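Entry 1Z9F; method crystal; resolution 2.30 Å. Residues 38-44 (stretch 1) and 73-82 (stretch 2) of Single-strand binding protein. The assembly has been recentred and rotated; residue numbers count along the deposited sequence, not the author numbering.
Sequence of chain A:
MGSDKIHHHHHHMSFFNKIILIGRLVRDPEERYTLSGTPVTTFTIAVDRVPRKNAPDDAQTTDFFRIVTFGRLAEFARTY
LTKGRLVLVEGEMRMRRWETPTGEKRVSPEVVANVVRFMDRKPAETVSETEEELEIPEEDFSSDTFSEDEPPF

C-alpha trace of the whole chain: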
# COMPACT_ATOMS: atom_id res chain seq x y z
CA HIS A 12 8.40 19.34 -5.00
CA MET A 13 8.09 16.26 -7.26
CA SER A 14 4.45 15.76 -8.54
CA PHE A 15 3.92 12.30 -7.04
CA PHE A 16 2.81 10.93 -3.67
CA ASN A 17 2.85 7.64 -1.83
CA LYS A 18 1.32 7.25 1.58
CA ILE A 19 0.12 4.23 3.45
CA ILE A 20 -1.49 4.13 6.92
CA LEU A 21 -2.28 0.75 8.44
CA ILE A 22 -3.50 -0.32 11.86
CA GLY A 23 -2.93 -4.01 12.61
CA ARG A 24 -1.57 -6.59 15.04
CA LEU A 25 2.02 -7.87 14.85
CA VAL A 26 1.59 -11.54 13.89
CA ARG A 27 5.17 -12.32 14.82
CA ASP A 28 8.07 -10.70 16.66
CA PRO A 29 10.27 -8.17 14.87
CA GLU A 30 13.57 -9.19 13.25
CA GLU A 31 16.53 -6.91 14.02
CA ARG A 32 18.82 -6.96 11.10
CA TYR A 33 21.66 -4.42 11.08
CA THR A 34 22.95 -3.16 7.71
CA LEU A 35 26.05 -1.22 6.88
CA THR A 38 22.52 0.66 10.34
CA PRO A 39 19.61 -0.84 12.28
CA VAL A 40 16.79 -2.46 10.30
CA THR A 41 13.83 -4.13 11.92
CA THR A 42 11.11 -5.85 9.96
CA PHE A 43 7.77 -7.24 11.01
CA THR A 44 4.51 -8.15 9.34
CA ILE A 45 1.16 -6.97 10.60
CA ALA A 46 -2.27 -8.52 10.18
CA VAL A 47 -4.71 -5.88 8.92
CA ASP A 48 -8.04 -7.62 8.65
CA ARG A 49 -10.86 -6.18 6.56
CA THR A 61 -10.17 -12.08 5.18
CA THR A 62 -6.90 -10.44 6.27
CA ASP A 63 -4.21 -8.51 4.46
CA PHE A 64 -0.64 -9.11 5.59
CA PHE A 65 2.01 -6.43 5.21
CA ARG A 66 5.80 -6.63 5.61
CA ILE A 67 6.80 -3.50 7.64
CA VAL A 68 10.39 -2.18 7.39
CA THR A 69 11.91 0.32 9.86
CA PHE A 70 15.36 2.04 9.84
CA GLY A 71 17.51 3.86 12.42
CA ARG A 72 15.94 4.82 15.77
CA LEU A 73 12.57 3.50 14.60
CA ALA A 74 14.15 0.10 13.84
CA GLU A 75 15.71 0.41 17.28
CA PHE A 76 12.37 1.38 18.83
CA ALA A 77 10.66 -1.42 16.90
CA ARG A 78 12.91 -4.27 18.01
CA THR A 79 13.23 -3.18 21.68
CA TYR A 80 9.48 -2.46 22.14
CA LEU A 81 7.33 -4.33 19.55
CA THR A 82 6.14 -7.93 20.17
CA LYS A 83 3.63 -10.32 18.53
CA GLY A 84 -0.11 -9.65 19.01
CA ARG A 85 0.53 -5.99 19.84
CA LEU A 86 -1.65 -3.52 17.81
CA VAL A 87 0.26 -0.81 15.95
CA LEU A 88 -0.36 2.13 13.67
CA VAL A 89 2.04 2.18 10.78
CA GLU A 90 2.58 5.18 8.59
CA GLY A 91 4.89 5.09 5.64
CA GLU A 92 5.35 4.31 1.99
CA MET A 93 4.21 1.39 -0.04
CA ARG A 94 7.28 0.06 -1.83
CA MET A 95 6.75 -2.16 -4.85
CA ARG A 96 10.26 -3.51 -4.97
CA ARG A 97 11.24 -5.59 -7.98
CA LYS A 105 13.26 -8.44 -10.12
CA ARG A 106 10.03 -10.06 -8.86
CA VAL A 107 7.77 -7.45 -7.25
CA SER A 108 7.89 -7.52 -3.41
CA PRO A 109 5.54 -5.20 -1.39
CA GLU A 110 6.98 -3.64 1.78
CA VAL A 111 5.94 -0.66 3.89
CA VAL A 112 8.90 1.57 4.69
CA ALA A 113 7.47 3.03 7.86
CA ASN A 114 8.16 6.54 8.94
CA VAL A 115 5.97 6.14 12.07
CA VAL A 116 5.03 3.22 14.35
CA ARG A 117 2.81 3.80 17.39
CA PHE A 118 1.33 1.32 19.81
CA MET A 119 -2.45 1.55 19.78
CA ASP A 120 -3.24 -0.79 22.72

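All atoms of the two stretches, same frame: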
# COMPACT_ATOMS: atom_id res chain seq x y z
N THR A 38 22.09 2.02 10.02
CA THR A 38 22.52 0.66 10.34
C THR A 38 21.31 -0.22 10.71
O THR A 38 21.04 -1.20 10.01
CB THR A 38 23.60 0.63 11.47
OG1 THR A 38 24.84 1.16 10.98
CG2 THR A 38 23.84 -0.79 11.99
N PRO A 39 20.58 0.13 11.78
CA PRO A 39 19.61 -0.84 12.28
C PRO A 39 18.35 -0.95 11.42
O PRO A 39 17.73 0.05 11.07
CB PRO A 39 19.28 -0.31 13.69
CG PRO A 39 20.27 0.81 13.95
CD PRO A 39 20.56 1.35 12.60
N VAL A 40 17.99 -2.18 11.06
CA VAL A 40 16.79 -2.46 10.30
C VAL A 40 16.00 -3.52 11.03
O VAL A 40 16.52 -4.57 11.39
CB VAL A 40 17.11 -2.98 8.88
CG1 VAL A 40 15.93 -2.82 7.98
CG2 VAL A 40 18.30 -2.25 8.32
N THR A 41 14.73 -3.23 11.26
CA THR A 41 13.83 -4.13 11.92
C THR A 41 12.62 -4.30 10.99
O THR A 41 12.11 -3.33 10.44
CB THR A 41 13.44 -3.60 13.30
OG1 THR A 41 14.63 -3.37 14.07
CG2 THR A 41 12.55 -4.58 14.03
N THR A 42 12.23 -5.54 10.77
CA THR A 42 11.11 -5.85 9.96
C THR A 42 10.12 -6.61 10.81
O THR A 42 10.49 -7.22 11.82
CB THR A 42 11.49 -6.68 8.71
OG1 THR A 42 12.00 -7.97 9.11
CG2 THR A 42 12.53 -5.94 7.88
N PHE A 43 8.86 -6.49 10.43
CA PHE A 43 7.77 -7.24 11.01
C PHE A 43 6.57 -7.13 10.08
O PHE A 43 6.49 -6.23 9.27
CB PHE A 43 7.43 -6.76 12.42
CG PHE A 43 7.10 -5.30 12.52
CD1 PHE A 43 8.11 -4.36 12.63
CD2 PHE A 43 5.78 -4.88 12.55
CE1 PHE A 43 7.81 -3.00 12.74
CE2 PHE A 43 5.46 -3.51 12.66
CZ PHE A 43 6.49 -2.58 12.76
N THR A 44 5.67 -8.09 10.19
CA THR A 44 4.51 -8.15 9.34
C THR A 44 3.34 -8.01 10.27
O THR A 44 3.32 -8.59 11.36
CB THR A 44 4.42 -9.47 8.52
OG1 THR A 44 3.67 -10.46 9.23
CG2 THR A 44 5.83 -10.03 8.17
N LEU A 73 13.86 4.17 14.71
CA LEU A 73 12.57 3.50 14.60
C LEU A 73 12.72 1.98 14.55
O LEU A 73 11.96 1.26 15.19
CB LEU A 73 11.85 3.99 13.35
CG LEU A 73 10.35 3.76 13.31
CD1 LEU A 73 9.67 4.47 14.46
CD2 LEU A 73 9.84 4.25 11.98
N ALA A 74 13.70 1.51 13.77
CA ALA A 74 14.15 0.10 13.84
C ALA A 74 14.51 -0.25 15.26
O ALA A 74 14.06 -1.26 15.78
CB ALA A 74 15.35 -0.14 12.92
N GLU A 75 15.31 0.61 15.89
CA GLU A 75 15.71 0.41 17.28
C GLU A 75 14.49 0.37 18.20
O GLU A 75 14.35 -0.55 19.01
CB GLU A 75 16.67 1.51 17.76
CG GLU A 75 18.00 1.56 17.03
CD GLU A 75 18.89 2.69 17.52
OE1 GLU A 75 19.26 2.67 18.72
OE2 GLU A 75 19.22 3.59 16.72
N PHE A 76 13.62 1.36 18.07
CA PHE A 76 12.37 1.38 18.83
C PHE A 76 11.56 0.12 18.57
O PHE A 76 11.01 -0.48 19.49
CB PHE A 76 11.53 2.62 18.51
CG PHE A 76 10.05 2.44 18.79
CD1 PHE A 76 9.19 2.00 17.80
CD2 PHE A 76 9.54 2.68 20.06
CE1 PHE A 76 7.85 1.80 18.06
CE2 PHE A 76 8.19 2.50 20.33
CZ PHE A 76 7.35 2.06 19.33
N ALA A 77 11.50 -0.29 17.30
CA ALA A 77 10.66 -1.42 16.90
C ALA A 77 11.09 -2.67 17.63
O ALA A 77 10.34 -3.23 18.42
CB ALA A 77 10.70 -1.64 15.39
N ARG A 78 12.32 -3.08 17.38
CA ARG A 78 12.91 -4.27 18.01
C ARG A 78 12.85 -4.29 19.55
O ARG A 78 12.46 -5.30 20.13
CB ARG A 78 14.33 -4.45 17.55
CG ARG A 78 15.03 -5.59 18.23
CD ARG A 78 14.45 -6.97 17.82
NE ARG A 78 14.86 -8.05 18.72
CZ ARG A 78 16.11 -8.43 18.95
NH1 ARG A 78 17.14 -7.81 18.37
NH2 ARG A 78 16.35 -9.44 19.77
N THR A 79 13.20 -3.18 20.21
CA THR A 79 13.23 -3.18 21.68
C THR A 79 11.86 -2.99 22.35
O THR A 79 11.75 -3.14 23.57
CB THR A 79 14.29 -2.18 22.30
OG1 THR A 79 13.78 -0.85 22.36
CG2 THR A 79 15.60 -2.19 21.52
N TYR A 80 10.83 -2.66 21.58
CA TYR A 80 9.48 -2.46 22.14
C TYR A 80 8.35 -3.29 21.52
O TYR A 80 7.43 -3.67 22.24
CB TYR A 80 9.11 -0.97 22.15
CG TYR A 80 9.99 -0.15 23.07
CD1 TYR A 80 9.73 -0.10 24.43
CD2 TYR A 80 11.08 0.55 22.59
CE1 TYR A 80 10.52 0.64 25.29
CE2 TYR A 80 11.89 1.29 23.43
CZ TYR A 80 11.61 1.33 24.78
OH TYR A 80 12.43 2.07 25.62
N LEU A 81 8.42 -3.60 20.23
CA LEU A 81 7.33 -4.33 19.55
C LEU A 81 7.39 -5.85 19.76
O LEU A 81 8.46 -6.45 19.63
CB LEU A 81 7.32 -4.05 18.04
CG LEU A 81 7.31 -2.60 17.54
CD1 LEU A 81 7.05 -2.57 16.03
CD2 LEU A 81 6.28 -1.77 18.27
N THR A 82 6.25 -6.46 20.06
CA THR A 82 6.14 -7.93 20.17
C THR A 82 4.85 -8.42 19.50
O THR A 82 3.93 -7.65 19.28
CB THR A 82 6.19 -8.41 21.64
OG1 THR A 82 5.05 -7.93 22.36
CG2 THR A 82 7.46 -7.93 22.33

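The strand at residues 39-44 lies against the helix at residues 73-80, the two axes approaching to 6.7 Å with an angle of 51° between their N-to-C directions. Together the stretches bury 335 Å² of surface, and three residues cover most of it: Thr41 (73 Å²), Ala74 (60 Å²) and Pro39 (53 Å²). Strand alternation sets the pattern. The CA-to-CB bonds of Pro39, Thr41 and Phe43 point toward the other stretch, whereas those of Val40 and Thr42 point away, so every second residue meets the helix.

Thr41 and Ala74 form the centre, where the backbones come closest: their CA atoms are 4.7 Å apart. Such an approach depends on a small residue, and the methyl of Ala74 is tightly placed, with Ala74 CB 3.0 Å from Pro39 O, 3.8 Å from Val40 CA and 3.5 Å from Thr41 OG1. The first of these is a short carbon-oxygen contact, evidence of how little room remains beside the strand backbone. Both Thr41 and Ala74 are buried.

Thr41, with chi1 of -56° (m), serves two kinds of neighbour. Its hydroxyl lies 2.8 Å from the helix carbonyl, measured from Thr41 OG1 to Ala74 O, a distance suited to a hydrogen bond, although the proton has another acceptor within reach and its choice is not settled. Ala74 O also accepts the helical bond from Arg78 N at 3.0 Å, so the hydroxyl approaches a carbonyl already engaged in the helix. The methyl faces apolar surface instead, with Thr41 CG2 3.7 Å from Ala77 CB. A beta-branched threonine thus offers a polar and an apolar group from one short side chain.

Pro39 extends the contact toward the exposed side. Its ring packs on the alanine methyl, Pro39 CB to Ala74 CB being 4.0 Å, and also meets the CG methylene of Glu75, with Pro39 CG 3.9 Å from Glu75 CG. The CA-to-CB bond of Glu75 points sideways, yet the end of its side chain comes nearer, and the carboxylate is close as well, Glu75 OE2 being 4.1 Å from Pro39 CG.

At the far end of the contact, Phe43 (chi1 56°, p) reaches the residue that follows the helix. Leu81, the first to leave helical phi/psi, places CD1 over one face of the aromatic ring: Leu81 CD1 is 3.3 Å from Phe43 CZ, and it sits 3.7 Å from the ring centroid, 28° off the normal, a CH-pi arrangement. Phe43 CE1 also lies 4.2 Å from Ala77 CB. Ala77 therefore touches both Thr41 and Phe43, its small methyl linking the central contact to this buried apolar end.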